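PDB 5KEC: flagellar brake protein YcgR from Klebsiella pneumoniae, which binds the second messenger cyclic di-GMP and, as the transcriptional activator MrkH, probably uses it to switch on type 3 fimbriae genes. Local coordinates for residues E15-F20 against F98-C103; T28-F33 against I65-H70; I32-T37 against K58-H63; G74-N79 against L104-R109. All blocks are in the same frame, centred on the assembly; numbering follows the deposited sequence.

Contact 1. Residues E15-F20 against F98-C103; sequences EIIAIF and FSLPEC
The phenyl ring of F20 has L100 over one face and meets P101 obliquely at its far end. On the face, methyl CD2 of L100 stands 3.8 Å from the centroid of the F20 ring and 14° off the normal, a CH-pi contact shifted toward the rim on the CG and CD2 side of the ring; the two side chains slide past each other in opposite directions. P101 approaches differently. It and F20 reach toward each other tip to tip, F20 CZ lying 3.6 Å from P101 CD while the neighbouring CE1 lies equally near P101 CG.

The other methyl of L100 serves a second partner: its CD1 touches I17 CG1 at 3.6 Å, with these two side chains crossing at about a right angle. I16 completes the contact. Its CG1 is anti to the carbonyl carbon (chi1 -75°), which sets CG2 anti to the backbone N, and this methyl rests 3.6 Å from P101 O; CD1 of I16 reaches on toward E102 O, at 3.8 Å.

One turn of helix 13-25 is thereby laid against the chain where it leaves strand 94-99. The F20 ring also packs edge-to-face with F78 and touches L43 and V46 of the same sheet, so helix and sheet meet over an aliphatic and aromatic layer. The chemistry is that of a hydrophobic core: methyl, methylene and ring carbons, with carbonyl oxygens facing methyl groups at van der Waals range, so that fit of shape rather than directed polar bonding holds the helix here.

Contact 2. Residues T28-F33 against I65-H70; sequences TEIEIF and IRFLLH
The carboxylate of E31 has three partners: H70 NE2 donates to E31 OE1 at 2.8 Å, while OE2 is hydrogen-bonded to S38 OG and salt-bridged to R110. The imidazole bond is bent, with 139° at the hydrogen; OE1 lies close to the ring plane but is approached on its anti side, 23° out of the carboxylate plane. The E31 chain, extended beyond CG, carries the carboxylate out to H70 NE2. ND1 of H70 is hydrogen-bonded to K75 NZ, consistent with a neutral ring carrying its proton on NE2. On the face of E31, F33 packs against R110 and R114, which, like H70, bind cyclic di-GMP in another structure of this protein.

Beneath this network runs an antiparallel ladder. E31 N bonds to L68 O at 2.6 Å, and L68 N returns a bond to E31 O; H70 N and F33 N donate to E29 O and R66 O. At the end of the ladder a water stands in for a direct link, donating to F33 O at 2.7 Å and accepting from R66 N.

The other face is apolar. I30 CD1 packs 3.6 Å from F67 CD1, I30 CB meets L69 CD2, and I32 lies beside F67, CG2 to CE1 at 3.8 Å. F67 carries this face on to F51, F78 and F98.

Strand 37-46 flanks strand 29-34 and strand 74-87 flanks strand 64-71, while T28 OG1 is hydrogen-bonded to E23 of helix 13-25.

Contact 3. Residues I32-T37 against K58-H63; sequences IFFNNT and KIPSGH
Ring packing comes first: I59 CG1 lies over one face of the F34 ring, 4.1 Å from its centroid and 24° off the normal. This CH-pi contact is offset toward the rim, CG1 being 3.8 Å from F34 CE2, and the two side chains cross at about a right angle. I59 CG2 adds a touch at F34 CD2.

Aliphatic packing follows at the base of the same side chain, where F34 CB meets P60 CD at 3.9 Å. F34 CG lies between the backbone N and the carbonyl carbon (chi1 40°), with the ring then standing against I59. I32 CG2, from the same strand, sits at the ring edge.

The ring belongs to a tight hairpin. F34 to T37 form a type II' turn joining strands 29-34 and 37-46, closed by F34 N to T37 O at 3.0 Å and T37 N to F34 O at 2.9 Å; N35 has the positive phi of the first central turn position. The partner, 58-63, is the irregular connection between strands 50-55 and 64-71.

Polar groups enter mainly as backbone. K58 O approaches F34 CE1 obliquely at 3.7 Å, a van der Waals contact, and I59 N is hydrogen-bonded to Y96 OH on strand 94-99.

Contact 4. Residues G74-N79 against L104-R109; sequences GKIEFN and LQVVQR
E77, K75 and L104 lose the most surface here, and each meets the opposite strand in its own way. E77 CG lies between its backbone N and carbonyl carbon (chi1 69°), and the chain, extended beyond CG, carries the carboxylate across V107: the two side chains cross at about a right angle, with OE1 a tight 3.1 Å from V107 CG2, whereas OE2 forms a salt bridge with R111. E77 also lies beside Q105, both pointing the same way, with carboxylate and amide planes 20° apart. The backbones of this pair are doubly joined, E77 N to Q105 O at 2.9 Å and Q105 N to E77 O at 3.0 Å.

K75 makes a less even pair with V107. The bond from V107 N to K75 O is short, 2.7 Å, but the return from K75 N to V107 O is strongly bent and weak. K75 CB packs on V107 CG2 at 3.8 Å; the amino end turns away to hydrogen-bond H70 ND1.

L104 works on the other face, with I76 and V106. Its CD2 is wedged 3.5 Å from F78 CB and 3.8 Å from I76 CG2, while I16, I19 and F20 of helix 13-25 also pack on L104.

This is a twisted antiparallel ladder with one apolar face packed against helix 13-25 and one mixed face of K75, E77, Q105 and V107. Strand 104-107 runs straight into the arginine-rich linker, where R109, R110, R111 and R114 bind cyclic di-GMP; the spacing of R110 and R114 is the RxxxR motif of PilZ proteins.

Overall arrangement
All four contacts reach the same antiparallel sheet: contacts 2 and 4 pair its strands, contact 1 lays a helix on it, and contact 3 packs a loop against a hairpin. Contacts 2 and 4 adjoin, centres 9 Å apart, with L69 O 2.9 Å from I76 N and L68 CD1 3.4 Å from E77 CB. In contact 1, F20 CZ lies 3.5 Å from F78 CZ of contact 4 and F98 CE1 3.7 Å from F67 CZ of contact 2. Contact 3 shares I32 and F33 with contact 2. The cyclic di-GMP site, unoccupied here, draws on H70 (contact 2) and R109 (contact 4); the N35 side chain (contact 3) is about 7 Å from that of N186, another residue of that site.

Contact 1. Residues E15-F20 against F98-C103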
# COMPACT_ATOMS: atom_id res chain seq x y z
N GLU B 15 10.08 -8.83 22.66
CA GLU B 15 8.71 -8.37 22.84
C GLU B 15 7.89 -8.71 21.60
O GLU B 15 6.76 -9.17 21.70
CB GLU B 15 8.66 -6.87 23.12
CG GLU B 15 7.27 -6.39 23.52
CD GLU B 15 7.21 -4.90 23.77
OE1 GLU B 15 8.24 -4.22 23.54
OE2 GLU B 15 6.14 -4.40 24.19
N ILE B 16 8.46 -8.49 20.42
CA ILE B 16 7.74 -8.73 19.17
C ILE B 16 7.34 -10.20 19.03
O ILE B 16 6.19 -10.52 18.69
CB ILE B 16 8.53 -8.27 17.94
CG1 ILE B 16 8.51 -6.74 17.83
CG2 ILE B 16 7.95 -8.89 16.67
CD1 ILE B 16 9.69 -6.17 17.04
N ILE B 17 8.29 -11.09 19.30
CA ILE B 17 8.01 -12.52 19.29
C ILE B 17 6.91 -12.82 20.30
O ILE B 17 5.93 -13.48 19.98
CB ILE B 17 9.26 -13.36 19.59
CG1 ILE B 17 10.29 -13.19 18.48
CG2 ILE B 17 8.90 -14.83 19.73
CD1 ILE B 17 11.61 -13.92 18.74
N ALA B 18 7.07 -12.31 21.52
CA ALA B 18 6.09 -12.50 22.59
C ALA B 18 4.69 -12.04 22.18
O ALA B 18 3.70 -12.68 22.51
CB ALA B 18 6.53 -11.79 23.86
N ILE B 19 4.62 -10.91 21.47
CA ILE B 19 3.34 -10.36 21.04
C ILE B 19 2.69 -11.25 19.98
O ILE B 19 1.48 -11.51 20.03
CB ILE B 19 3.47 -8.92 20.51
CG1 ILE B 19 3.62 -7.94 21.67
CG2 ILE B 19 2.25 -8.55 19.66
CD1 ILE B 19 4.12 -6.56 21.25
N PHE B 20 3.48 -11.73 19.03
CA PHE B 20 2.94 -12.60 18.00
C PHE B 20 2.39 -13.91 18.59
O PHE B 20 1.30 -14.34 18.23
CB PHE B 20 3.97 -12.87 16.89
CG PHE B 20 3.90 -11.88 15.77
CD1 PHE B 20 4.33 -10.58 15.94
CD2 PHE B 20 3.40 -12.26 14.53
CE1 PHE B 20 4.25 -9.66 14.91
CE2 PHE B 20 3.32 -11.34 13.49
CZ PHE B 20 3.75 -10.04 13.68
N PHE B 98 6.26 -15.42 6.55
CA PHE B 98 6.76 -14.05 6.50
C PHE B 98 7.80 -13.88 7.60
O PHE B 98 7.69 -14.49 8.66
CB PHE B 98 5.62 -13.05 6.73
CG PHE B 98 4.62 -12.98 5.60
CD1 PHE B 98 4.79 -12.07 4.56
CD2 PHE B 98 3.51 -13.81 5.59
CE1 PHE B 98 3.88 -12.00 3.53
CE2 PHE B 98 2.60 -13.75 4.56
CZ PHE B 98 2.78 -12.84 3.52
N SER B 99 8.82 -13.07 7.34
CA SER B 99 9.78 -12.75 8.39
C SER B 99 9.08 -11.94 9.46
O SER B 99 8.25 -11.09 9.15
CB SER B 99 10.97 -11.96 7.83
OG SER B 99 11.90 -12.82 7.21
N LEU B 100 9.41 -12.19 10.72
CA LEU B 100 8.85 -11.38 11.79
C LEU B 100 9.24 -9.93 11.55
O LEU B 100 10.36 -9.65 11.13
CB LEU B 100 9.34 -11.85 13.16
CG LEU B 100 8.61 -13.04 13.78
CD1 LEU B 100 9.30 -13.49 15.05
CD2 LEU B 100 7.14 -12.71 14.05
N PRO B 101 8.31 -9.01 11.80
CA PRO B 101 8.61 -7.59 11.63
C PRO B 101 9.66 -7.18 12.65
O PRO B 101 9.76 -7.79 13.72
CB PRO B 101 7.28 -6.91 11.94
CG PRO B 101 6.58 -7.87 12.86
CD PRO B 101 6.97 -9.23 12.37
N GLU B 102 10.44 -6.16 12.32
CA GLU B 102 11.49 -5.68 13.21
C GLU B 102 11.00 -4.42 13.89
O GLU B 102 11.66 -3.87 14.76
CB GLU B 102 12.77 -5.43 12.43
CG GLU B 102 13.37 -6.69 11.82
CD GLU B 102 14.42 -6.39 10.76
OE1 GLU B 102 14.20 -5.46 9.95
OE2 GLU B 102 15.46 -7.08 10.75
N CYS B 103 9.83 -3.96 13.47
CA CYS B 103 9.20 -2.81 14.09
C CYS B 103 7.68 -2.96 14.09
O CYS B 103 7.09 -3.33 13.08
CB CYS B 103 9.61 -1.52 13.39
SG CYS B 103 9.38 -0.03 14.39

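Contact 2. Residues T28-F33 against I65-H70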
# COMPACT_ATOMS: atom_id res chain seq x y z
N THR B 28 -6.34 -13.71 17.28
CA THR B 28 -6.50 -12.33 16.84
C THR B 28 -6.60 -12.25 15.32
O THR B 28 -5.86 -12.93 14.61
CB THR B 28 -5.35 -11.46 17.34
OG1 THR B 28 -5.36 -11.47 18.77
CG2 THR B 28 -5.48 -10.02 16.85
N GLU B 29 -7.53 -11.44 14.83
CA GLU B 29 -7.67 -11.27 13.39
C GLU B 29 -6.45 -10.55 12.84
O GLU B 29 -6.04 -9.51 13.36
CB GLU B 29 -8.93 -10.47 13.04
CG GLU B 29 -10.23 -11.18 13.37
CD GLU B 29 -10.82 -10.75 14.69
OE1 GLU B 29 -10.09 -10.14 15.51
OE2 GLU B 29 -12.02 -11.02 14.92
N ILE B 30 -5.87 -11.10 11.79
CA ILE B 30 -4.78 -10.40 11.10
C ILE B 30 -5.29 -9.96 9.74
O ILE B 30 -5.89 -10.74 9.00
CB ILE B 30 -3.49 -11.27 11.02
CG1 ILE B 30 -2.34 -10.49 10.38
CG2 ILE B 30 -3.75 -12.60 10.30
CD1 ILE B 30 -1.00 -11.19 10.50
N GLU B 31 -5.10 -8.68 9.43
CA GLU B 31 -5.51 -8.15 8.14
C GLU B 31 -4.31 -7.96 7.22
O GLU B 31 -3.33 -7.30 7.59
CB GLU B 31 -6.25 -6.82 8.31
CG GLU B 31 -6.94 -6.35 7.04
CD GLU B 31 -7.98 -5.28 7.30
OE1 GLU B 31 -8.06 -4.78 8.44
OE2 GLU B 31 -8.73 -4.93 6.36
N ILE B 32 -4.38 -8.54 6.03
CA ILE B 32 -3.29 -8.49 5.06
C ILE B 32 -3.72 -7.65 3.87
O ILE B 32 -4.72 -7.95 3.22
CB ILE B 32 -2.97 -9.90 4.54
CG1 ILE B 32 -2.99 -10.92 5.69
CG2 ILE B 32 -1.63 -9.91 3.80
CD1 ILE B 32 -2.81 -12.36 5.25
N PHE B 33 -2.95 -6.60 3.58
CA PHE B 33 -3.25 -5.73 2.44
C PHE B 33 -2.27 -5.99 1.30
O PHE B 33 -1.07 -6.09 1.51
CB PHE B 33 -3.13 -4.25 2.83
CG PHE B 33 -4.07 -3.84 3.92
CD1 PHE B 33 -5.38 -3.49 3.63
CD2 PHE B 33 -3.64 -3.77 5.24
CE1 PHE B 33 -6.25 -3.10 4.63
CE2 PHE B 33 -4.51 -3.37 6.24
CZ PHE B 33 -5.81 -3.04 5.94
N ILE B 65 4.86 -6.48 2.71
CA ILE B 65 3.40 -6.48 2.75
C ILE B 65 2.89 -5.80 4.01
O ILE B 65 3.45 -5.97 5.10
CB ILE B 65 2.85 -7.92 2.67
CG1 ILE B 65 3.48 -8.68 1.50
CG2 ILE B 65 1.34 -7.91 2.54
CD1 ILE B 65 3.26 -8.01 0.15
N ARG B 66 1.83 -5.01 3.88
CA ARG B 66 1.22 -4.34 5.02
C ARG B 66 0.29 -5.26 5.81
O ARG B 66 -0.58 -5.92 5.23
CB ARG B 66 0.47 -3.08 4.57
CG ARG B 66 1.25 -1.79 4.76
CD ARG B 66 1.15 -1.27 6.19
NE ARG B 66 0.20 -0.17 6.30
CZ ARG B 66 0.49 1.08 5.96
NH1 ARG B 66 1.69 1.38 5.50
NH2 ARG B 66 -0.42 2.04 6.09
N PHE B 67 0.47 -5.29 7.13
CA PHE B 67 -0.40 -6.07 8.00
C PHE B 67 -1.02 -5.21 9.09
O PHE B 67 -0.48 -4.17 9.46
CB PHE B 67 0.39 -7.19 8.68
CG PHE B 67 0.90 -8.24 7.74
CD1 PHE B 67 0.22 -9.44 7.59
CD2 PHE B 67 2.06 -8.03 7.02
CE1 PHE B 67 0.70 -10.41 6.73
CE2 PHE B 67 2.53 -9.00 6.16
CZ PHE B 67 1.85 -10.19 6.02
N LEU B 68 -2.15 -5.70 9.61
CA LEU B 68 -2.79 -5.11 10.77
C LEU B 68 -3.27 -6.25 11.66
O LEU B 68 -4.10 -7.06 11.26
CB LEU B 68 -3.96 -4.25 10.32
CG LEU B 68 -4.30 -3.00 11.12
CD1 LEU B 68 -3.08 -2.11 11.29
CD2 LEU B 68 -5.42 -2.23 10.43
N LEU B 69 -2.72 -6.33 12.87
CA LEU B 69 -3.23 -7.25 13.87
C LEU B 69 -4.25 -6.51 14.71
O LEU B 69 -3.92 -5.53 15.37
CB LEU B 69 -2.11 -7.77 14.77
CG LEU B 69 -1.36 -8.99 14.26
CD1 LEU B 69 -0.11 -9.21 15.10
CD2 LEU B 69 -2.26 -10.23 14.29
N HIS B 70 -5.50 -6.98 14.66
CA HIS B 70 -6.58 -6.31 15.37
C HIS B 70 -6.65 -6.79 16.81
O HIS B 70 -7.58 -7.50 17.20
CB HIS B 70 -7.92 -6.52 14.65
CG HIS B 70 -7.94 -5.96 13.26
ND1 HIS B 70 -8.42 -4.70 12.97
CD2 HIS B 70 -7.56 -6.49 12.07
CE1 HIS B 70 -8.32 -4.47 11.68
NE2 HIS B 70 -7.80 -5.55 11.11
O HOH W 1 0.78 -4.22 1.13

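Contact 3. Residues I32-T37 against K58-H63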
# COMPACT_ATOMS: atom_id res chain seq x y z
N ILE B 32 -4.38 -8.54 6.03
CA ILE B 32 -3.29 -8.49 5.06
C ILE B 32 -3.72 -7.65 3.87
O ILE B 32 -4.72 -7.95 3.22
CB ILE B 32 -2.97 -9.90 4.54
CG1 ILE B 32 -2.99 -10.92 5.69
CG2 ILE B 32 -1.63 -9.91 3.80
CD1 ILE B 32 -2.81 -12.36 5.25
N PHE B 33 -2.95 -6.60 3.58
CA PHE B 33 -3.25 -5.73 2.44
C PHE B 33 -2.27 -5.99 1.30
O PHE B 33 -1.07 -6.09 1.51
CB PHE B 33 -3.13 -4.25 2.83
CG PHE B 33 -4.07 -3.84 3.92
CD1 PHE B 33 -5.38 -3.49 3.63
CD2 PHE B 33 -3.64 -3.77 5.24
CE1 PHE B 33 -6.25 -3.10 4.63
CE2 PHE B 33 -4.51 -3.37 6.24
CZ PHE B 33 -5.81 -3.04 5.94
N PHE B 34 -2.80 -6.11 0.09
CA PHE B 34 -1.97 -6.08 -1.10
C PHE B 34 -2.75 -5.52 -2.27
O PHE B 34 -3.85 -6.00 -2.58
CB PHE B 34 -1.38 -7.46 -1.44
CG PHE B 34 -2.33 -8.59 -1.24
CD1 PHE B 34 -3.03 -9.13 -2.30
CD2 PHE B 34 -2.53 -9.13 0.02
CE1 PHE B 34 -3.90 -10.18 -2.12
CE2 PHE B 34 -3.40 -10.18 0.21
CZ PHE B 34 -4.09 -10.70 -0.86
N ASN B 35 -2.20 -4.49 -2.90
CA ASN B 35 -2.84 -3.86 -4.04
C ASN B 35 -4.25 -3.35 -3.71
O ASN B 35 -4.41 -2.40 -2.94
CB ASN B 35 -2.89 -4.84 -5.22
CG ASN B 35 -1.54 -5.47 -5.51
OD1 ASN B 35 -0.50 -4.82 -5.37
ND2 ASN B 35 -1.54 -6.73 -5.92
N ASN B 36 -5.25 -4.00 -4.28
CA ASN B 36 -6.64 -3.59 -4.13
C ASN B 36 -7.32 -4.32 -2.98
O ASN B 36 -8.40 -3.94 -2.52
CB ASN B 36 -7.40 -3.92 -5.41
CG ASN B 36 -8.19 -2.75 -5.93
OD1 ASN B 36 -7.82 -1.59 -5.70
ND2 ASN B 36 -9.28 -3.03 -6.64
N THR B 37 -6.66 -5.38 -2.52
CA THR B 37 -7.31 -6.40 -1.72
C THR B 37 -6.92 -6.40 -0.26
O THR B 37 -5.81 -6.03 0.11
CB THR B 37 -7.02 -7.79 -2.31
OG1 THR B 37 -7.39 -7.81 -3.70
CG2 THR B 37 -7.79 -8.88 -1.57
N LYS B 58 -3.29 -15.36 -4.03
CA LYS B 58 -1.90 -15.13 -4.40
C LYS B 58 -1.47 -13.78 -3.84
O LYS B 58 -2.14 -12.77 -4.04
CB LYS B 58 -1.71 -15.16 -5.92
CG LYS B 58 -1.80 -16.54 -6.57
CD LYS B 58 -3.23 -17.04 -6.66
CE LYS B 58 -3.40 -18.03 -7.80
NZ LYS B 58 -2.43 -19.17 -7.71
N ILE B 59 -0.34 -13.77 -3.14
CA ILE B 59 0.18 -12.55 -2.56
C ILE B 59 1.56 -12.26 -3.15
O ILE B 59 2.43 -13.12 -3.12
CB ILE B 59 0.30 -12.67 -1.03
CG1 ILE B 59 -1.04 -13.09 -0.42
CG2 ILE B 59 0.78 -11.36 -0.41
CD1 ILE B 59 -0.94 -13.50 1.03
N PRO B 60 1.74 -11.04 -3.68
CA PRO B 60 3.02 -10.65 -4.30
C PRO B 60 4.21 -10.94 -3.40
O PRO B 60 4.14 -10.73 -2.19
CB PRO B 60 2.86 -9.14 -4.51
CG PRO B 60 1.69 -8.73 -3.66
CD PRO B 60 0.79 -9.92 -3.63
N SER B 61 5.30 -11.43 -3.99
CA SER B 61 6.50 -11.75 -3.24
C SER B 61 7.59 -10.71 -3.48
O SER B 61 7.41 -9.77 -4.25
CB SER B 61 7.01 -13.14 -3.62
OG SER B 61 8.11 -13.53 -2.81
N GLY B 62 8.73 -10.88 -2.80
CA GLY B 62 9.85 -9.97 -2.95
C GLY B 62 9.48 -8.53 -2.68
O GLY B 62 10.09 -7.60 -3.22
N HIS B 63 8.48 -8.34 -1.83
CA HIS B 63 7.98 -7.01 -1.51
C HIS B 63 7.40 -7.01 -0.09
O HIS B 63 6.78 -7.98 0.33
CB HIS B 63 6.91 -6.60 -2.53
CG HIS B 63 6.37 -5.22 -2.31
ND1 HIS B 63 7.17 -4.10 -2.29
CD2 HIS B 63 5.11 -4.78 -2.12
CE1 HIS B 63 6.43 -3.03 -2.09
NE2 HIS B 63 5.17 -3.42 -1.98

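Contact 4. Residues G74-N79 against L104-R109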
# COMPACT_ATOMS: atom_id res chain seq x y z
N GLY B 74 -5.18 -2.60 20.74
CA GLY B 74 -5.18 -1.64 19.65
C GLY B 74 -4.68 -2.30 18.39
O GLY B 74 -4.18 -3.42 18.42
N LYS B 75 -4.82 -1.62 17.26
CA LYS B 75 -4.32 -2.15 16.00
C LYS B 75 -2.79 -2.14 16.02
O LYS B 75 -2.18 -1.11 16.33
CB LYS B 75 -4.83 -1.32 14.82
CG LYS B 75 -6.32 -1.00 14.84
CD LYS B 75 -7.17 -2.26 14.79
CE LYS B 75 -8.66 -1.92 14.84
NZ LYS B 75 -9.48 -3.13 15.11
N ILE B 76 -2.18 -3.28 15.72
CA ILE B 76 -0.73 -3.35 15.61
C ILE B 76 -0.35 -3.41 14.15
O ILE B 76 -0.56 -4.43 13.49
CB ILE B 76 -0.17 -4.59 16.33
CG1 ILE B 76 -0.77 -4.72 17.73
CG2 ILE B 76 1.35 -4.54 16.37
CD1 ILE B 76 -0.40 -6.00 18.44
N GLU B 77 0.20 -2.32 13.62
CA GLU B 77 0.58 -2.31 12.22
C GLU B 77 2.07 -2.55 12.00
O GLU B 77 2.92 -2.14 12.80
CB GLU B 77 0.11 -1.03 11.52
CG GLU B 77 0.81 0.24 11.93
CD GLU B 77 0.24 1.45 11.21
OE1 GLU B 77 -0.89 1.86 11.55
OE2 GLU B 77 0.92 1.97 10.30
N PHE B 78 2.38 -3.23 10.91
CA PHE B 78 3.75 -3.56 10.58
C PHE B 78 3.82 -4.00 9.13
O PHE B 78 2.80 -4.23 8.49
CB PHE B 78 4.25 -4.67 11.50
CG PHE B 78 3.46 -5.94 11.41
CD1 PHE B 78 3.90 -6.99 10.61
CD2 PHE B 78 2.28 -6.09 12.12
CE1 PHE B 78 3.17 -8.17 10.53
CE2 PHE B 78 1.55 -7.27 12.04
CZ PHE B 78 2.00 -8.31 11.25
N ASN B 79 5.04 -4.10 8.62
CA ASN B 79 5.27 -4.62 7.28
C ASN B 79 6.14 -5.85 7.41
O ASN B 79 6.91 -5.96 8.35
CB ASN B 79 5.97 -3.57 6.42
CG ASN B 79 5.11 -2.34 6.19
OD1 ASN B 79 4.34 -2.28 5.23
ND2 ASN B 79 5.24 -1.36 7.07
N LEU B 104 7.07 -2.67 15.23
CA LEU B 104 5.62 -2.67 15.35
C LEU B 104 5.18 -1.30 15.81
O LEU B 104 5.85 -0.66 16.62
CB LEU B 104 5.17 -3.70 16.39
CG LEU B 104 5.44 -5.18 16.13
CD1 LEU B 104 5.01 -6.00 17.33
CD2 LEU B 104 4.71 -5.63 14.88
N GLN B 105 4.05 -0.85 15.28
CA GLN B 105 3.45 0.38 15.77
C GLN B 105 2.00 0.14 16.18
O GLN B 105 1.16 -0.25 15.36
CB GLN B 105 3.54 1.49 14.73
CG GLN B 105 2.85 2.77 15.15
CD GLN B 105 3.21 3.94 14.27
OE1 GLN B 105 4.38 4.15 13.95
NE2 GLN B 105 2.22 4.72 13.86
N VAL B 106 1.71 0.36 17.45
CA VAL B 106 0.36 0.21 17.96
C VAL B 106 -0.41 1.49 17.69
O VAL B 106 -0.10 2.55 18.25
CB VAL B 106 0.35 -0.09 19.46
CG1 VAL B 106 -1.08 -0.29 19.95
CG2 VAL B 106 1.18 -1.33 19.75
N VAL B 107 -1.41 1.39 16.83
CA VAL B 107 -2.26 2.53 16.50
C VAL B 107 -3.69 2.23 16.90
O VAL B 107 -4.11 1.07 16.93
CB VAL B 107 -2.20 2.84 15.00
CG1 VAL B 107 -0.85 3.42 14.63
CG2 VAL B 107 -2.49 1.59 14.18
N GLN B 108 -4.44 3.27 17.22
CA GLN B 108 -5.85 3.12 17.55
C GLN B 108 -6.68 3.37 16.30
O GLN B 108 -7.86 3.03 16.23
CB GLN B 108 -6.22 4.09 18.68
CG GLN B 108 -5.42 5.38 18.66
CD GLN B 108 -5.30 6.02 20.02
OE1 GLN B 108 -5.58 5.40 21.05
NE2 GLN B 108 -4.89 7.29 20.05
N ARG B 109 -6.03 3.95 15.30
CA ARG B 109 -6.68 4.30 14.05
C ARG B 109 -6.39 3.27 12.96
O ARG B 109 -5.27 2.76 12.84
CB ARG B 109 -6.22 5.69 13.60
CG ARG B 109 -6.69 6.09 12.22
CD ARG B 109 -5.98 7.35 11.75
NE ARG B 109 -6.23 7.63 10.34
CZ ARG B 109 -5.37 8.25 9.54
NH1 ARG B 109 -4.19 8.64 10.00
NH2 ARG B 109 -5.69 8.47 8.27